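Local coordinates for giding protein-mglB (Thermus thermophilus, PDB 1J3W) that probably acts as a Roadblock/LC7-type adaptor linked to gliding motility, with a possible role in guanine-nucleotide exchange on a partner GTPase, at residues Glu21-Leu24 against Arg25-Ala29; Tyr13-Ala16 against Val17-Leu20. All coordinates share one frame; numbering follows the deposited sequence.

Contact 1. Residues Glu21-Leu24 against Arg25-Ala29; sequences EETL and RETGA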
# COMPACT_ATOMS: atom_id res chain seq x y z
N GLU B 21 23.80 -7.24 16.32
CA GLU B 21 24.14 -7.07 17.73
C GLU B 21 24.92 -5.78 17.96
O GLU B 21 24.63 -5.03 18.90
CB GLU B 21 24.95 -8.27 18.22
CG GLU B 21 24.14 -9.55 18.31
CD GLU B 21 24.99 -10.78 18.57
OE1 GLU B 21 24.41 -11.83 18.90
OE2 GLU B 21 26.23 -10.69 18.43
N GLU B 22 25.91 -5.53 17.12
CA GLU B 22 26.73 -4.33 17.24
C GLU B 22 25.88 -3.08 17.03
O GLU B 22 26.04 -2.08 17.72
CB GLU B 22 27.87 -4.36 16.22
CG GLU B 22 28.86 -5.49 16.44
CD GLU B 22 29.84 -5.64 15.30
OE1 GLU B 22 30.73 -6.52 15.39
OE2 GLU B 22 29.73 -4.89 14.31
N THR B 23 24.96 -3.15 16.07
CA THR B 23 24.11 -2.01 15.77
C THR B 23 23.21 -1.67 16.96
O THR B 23 22.97 -0.50 17.25
CB THR B 23 23.28 -2.28 14.51
OG1 THR B 23 24.18 -2.54 13.42
CG2 THR B 23 22.42 -1.07 14.14
N LEU B 24 22.71 -2.69 17.66
CA LEU B 24 21.87 -2.43 18.83
C LEU B 24 22.70 -1.70 19.88
O LEU B 24 22.23 -0.73 20.48
CB LEU B 24 21.34 -3.74 19.41
CG LEU B 24 20.27 -4.45 18.58
CD1 LEU B 24 20.02 -5.83 19.15
CD2 LEU B 24 18.97 -3.63 18.59
N ARG B 25 23.92 -2.15 20.11
CA ARG B 25 24.79 -1.51 21.10
C ARG B 25 25.14 -0.06 20.74
O ARG B 25 25.14 0.82 21.61
CB ARG B 25 26.07 -2.32 21.28
CG ARG B 25 25.88 -3.64 22.01
CD ARG B 25 27.21 -4.27 22.40
NE ARG B 25 27.90 -4.89 21.27
CZ ARG B 25 27.53 -6.04 20.71
NH1 ARG B 25 26.47 -6.70 21.16
NH2 ARG B 25 28.22 -6.53 19.69
N GLU B 26 25.43 0.18 19.47
CA GLU B 26 25.80 1.52 19.02
C GLU B 26 24.66 2.52 18.96
O GLU B 26 24.87 3.72 19.14
CB GLU B 26 26.45 1.45 17.62
CG GLU B 26 27.75 0.67 17.57
CD GLU B 26 28.95 1.51 17.96
OE1 GLU B 26 28.77 2.63 18.48
OE2 GLU B 26 30.09 1.03 17.76
N THR B 27 23.45 2.03 18.70
CA THR B 27 22.29 2.90 18.55
C THR B 27 21.39 3.06 19.76
O THR B 27 20.75 4.10 19.92
CB THR B 27 21.37 2.41 17.41
OG1 THR B 27 20.86 1.10 17.74
CG2 THR B 27 22.11 2.35 16.09
N GLY B 28 21.34 2.03 20.60
CA GLY B 28 20.45 2.08 21.74
C GLY B 28 19.07 1.58 21.33
O GLY B 28 18.12 1.68 22.11
N ALA B 29 18.94 1.05 20.12
CA ALA B 29 17.66 0.54 19.64
C ALA B 29 17.24 -0.72 20.39
O ALA B 29 18.06 -1.40 21.01
CB ALA B 29 17.73 0.24 18.14
O HOH W 1 20.35 -1.50 22.46
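Arg25 folds back along the last turns of its helix and lies over the main chain of Glu21 and Glu22. Arg25 CB sits 3.6 Å from Glu22 O, and CG comes close to Glu21 O. The chain runs extended to CD, then bends (chi3 -76°), which swings the guanidinium back over the previous turn. Glu21 O sits over one face of this flat group, offset toward its rim and nearest NH1 and CZ; Arg25 NH1 is 3.4 Å from Glu21 O at too poor an angle for a hydrogen bond. Arg25 NH2 rests 3.5 Å from Glu22 CG, and the Glu22 carboxylate plane is turned 72° from the guanidinium. Glu21 OE2 is 4.8 Å and Glu22 OE1 5.0 Å from Arg25 NH2, beyond direct contact, so the opposite charges probably attract only at longer range. Helix 10-27 of the Roadblock/LC7 fold ends here: Gly28 N still bonds to Leu24 O, but Gly28 itself has positive phi, where a CB would press on the preceding carbonyl. Thr27 is bonded on both sides of this helix end. Thr27 OG1 bonds to Thr23 O at 2.7 Å while Thr27 N reaches the same oxygen from the opposite face of the carbonyl plane, and Thr27 OG1 accepts a hydrogen bond from Ala29 N at 3.1 Å, which makes an ST turn. A valine at Thr27 would probably leave Ala29 N without its mate and Thr23 O with one bond fewer. A water donates to both Leu24 O and Ala29 O, bridging them, and Leu24 CD2 packs against Ala29 CB at 4.1 Å. Thr23, whose OG1 bonds to Val19 O, sets its CG2 against CG2 of Thr27; both threonines also touch helix 115-135.

Contact 2. Residues Tyr13-Ala16 against Val17-Leu20; sequences YERA and VEVL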
# COMPACT_ATOMS: atom_id res chain seq x y z
N TYR B 13 25.17 -16.08 8.13
CA TYR B 13 24.21 -15.80 9.19
C TYR B 13 24.94 -15.16 10.37
O TYR B 13 24.51 -14.12 10.88
CB TYR B 13 23.52 -17.08 9.66
CG TYR B 13 22.59 -16.87 10.84
CD1 TYR B 13 21.31 -16.33 10.66
CD2 TYR B 13 23.00 -17.17 12.14
CE1 TYR B 13 20.47 -16.09 11.75
CE2 TYR B 13 22.18 -16.92 13.23
CZ TYR B 13 20.91 -16.38 13.03
OH TYR B 13 20.11 -16.13 14.12
N GLU B 14 26.03 -15.78 10.79
CA GLU B 14 26.80 -15.28 11.92
C GLU B 14 27.31 -13.86 11.69
O GLU B 14 27.29 -13.04 12.60
CB GLU B 14 27.99 -16.20 12.21
CG GLU B 14 27.58 -17.56 12.74
CD GLU B 14 26.70 -17.46 13.97
OE1 GLU B 14 27.08 -16.75 14.92
OE2 GLU B 14 25.63 -18.10 13.99
N ARG B 15 27.78 -13.58 10.48
CA ARG B 15 28.28 -12.25 10.18
C ARG B 15 27.12 -11.25 10.28
O ARG B 15 27.28 -10.15 10.81
CB ARG B 15 28.90 -12.20 8.79
CG ARG B 15 30.13 -13.09 8.62
CD ARG B 15 31.27 -12.69 9.55
NE ARG B 15 31.11 -13.22 10.91
CZ ARG B 15 31.20 -14.50 11.24
NH1 ARG B 15 31.45 -15.42 10.31
NH2 ARG B 15 31.06 -14.88 12.51
N ALA B 16 25.95 -11.65 9.79
CA ALA B 16 24.77 -10.78 9.83
C ALA B 16 24.35 -10.53 11.27
O ALA B 16 24.06 -9.39 11.65
CB ALA B 16 23.63 -11.42 9.06
N VAL B 17 24.29 -11.58 12.07
CA VAL B 17 23.90 -11.44 13.46
C VAL B 17 24.86 -10.51 14.21
O VAL B 17 24.43 -9.70 15.03
CB VAL B 17 23.86 -12.82 14.15
CG1 VAL B 17 23.88 -12.65 15.66
CG2 VAL B 17 22.61 -13.56 13.72
N GLU B 18 26.15 -10.63 13.93
CA GLU B 18 27.14 -9.78 14.57
C GLU B 18 26.85 -8.31 14.25
O GLU B 18 26.93 -7.45 15.13
CB GLU B 18 28.55 -10.17 14.13
CG GLU B 18 29.12 -11.32 14.95
CD GLU B 18 30.20 -12.09 14.22
OE1 GLU B 18 30.90 -11.48 13.38
OE2 GLU B 18 30.34 -13.31 14.48
N VAL B 19 26.50 -8.03 13.00
CA VAL B 19 26.18 -6.66 12.61
C VAL B 19 24.96 -6.19 13.40
O VAL B 19 24.95 -5.08 13.93
CB VAL B 19 25.86 -6.55 11.10
CG1 VAL B 19 25.37 -5.14 10.78
CG2 VAL B 19 27.10 -6.87 10.28
N LEU B 20 23.94 -7.04 13.50
CA LEU B 20 22.73 -6.65 14.22
C LEU B 20 23.01 -6.38 15.69
O LEU B 20 22.52 -5.39 16.24
CB LEU B 20 21.65 -7.73 14.09
CG LEU B 20 21.12 -8.00 12.68
CD1 LEU B 20 20.09 -9.10 12.74
CD2 LEU B 20 20.52 -6.74 12.07
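Tyr13-Ala16 and Val17-Leu20 are successive turns of one regular helix, joined by four backbone bonds from each N to the O four residues back, Val17 N to Tyr13 O being the shortest at 2.8 Å. On one flank Arg15 and Glu18 lie side by side and point the same way. The arginine grips the carboxylate side-on with two nitrogens: Arg15 NE bonds to Glu18 OE1 at 3.0 Å and Arg15 NH2 to Glu18 OE2 at 2.6 Å, both nearly straight. Bends at chi2 and chi3 (81° at the latter) curl the arginine chain so that this edge of the guanidinium faces Glu18. Both oxygens fall close to the guanidinium plane, yet the two planes are 39° apart, so the carboxylate is met obliquely: NH2 approaches OE2 on its syn side, whereas NE comes to OE1 from above the carboxylate plane. Two bonds to two different oxygens should limit rotation of both groups. This is an i to i+3 salt bridge within helix 10-27 of the Roadblock/LC7 fold, and the arginine chain also touches Ile132 of helix 115-135. Glu14 brings a second carboxylate nearby, its OE1 4.8 Å from Glu18 OE2, a like-charge neighbour that the arginine may partly offset. On another side of the helix, Val17 CG2 lies over one face of the Tyr13 ring, 3.6 Å from the centroid and 25° off the normal, a CH-pi contact. This methyl is shifted toward CZ and CE2. Tyr13, Val17 and Leu20 all reach strand 41-46, while Ala16 and Val19 meet helix 115-135.

Both contacts belong to the single helix 10-27, with contact 2 coming first along the chain and contact 1 following directly, Leu20 adjoining Glu21. Their centres are about 12 Å apart, and the helix runs on unbroken from one into the other. Contact 2 covers the earlier, wholly helical part and contact 1 the end, where the chain leaves toward strand 31-36 of the antiparallel sheet. Other faces of the same turns meet strand 41-46, strand 103-109 and helix 115-135, so the helix packs between the sheet and helix 115-135. No other chain of the assembly touches either contact.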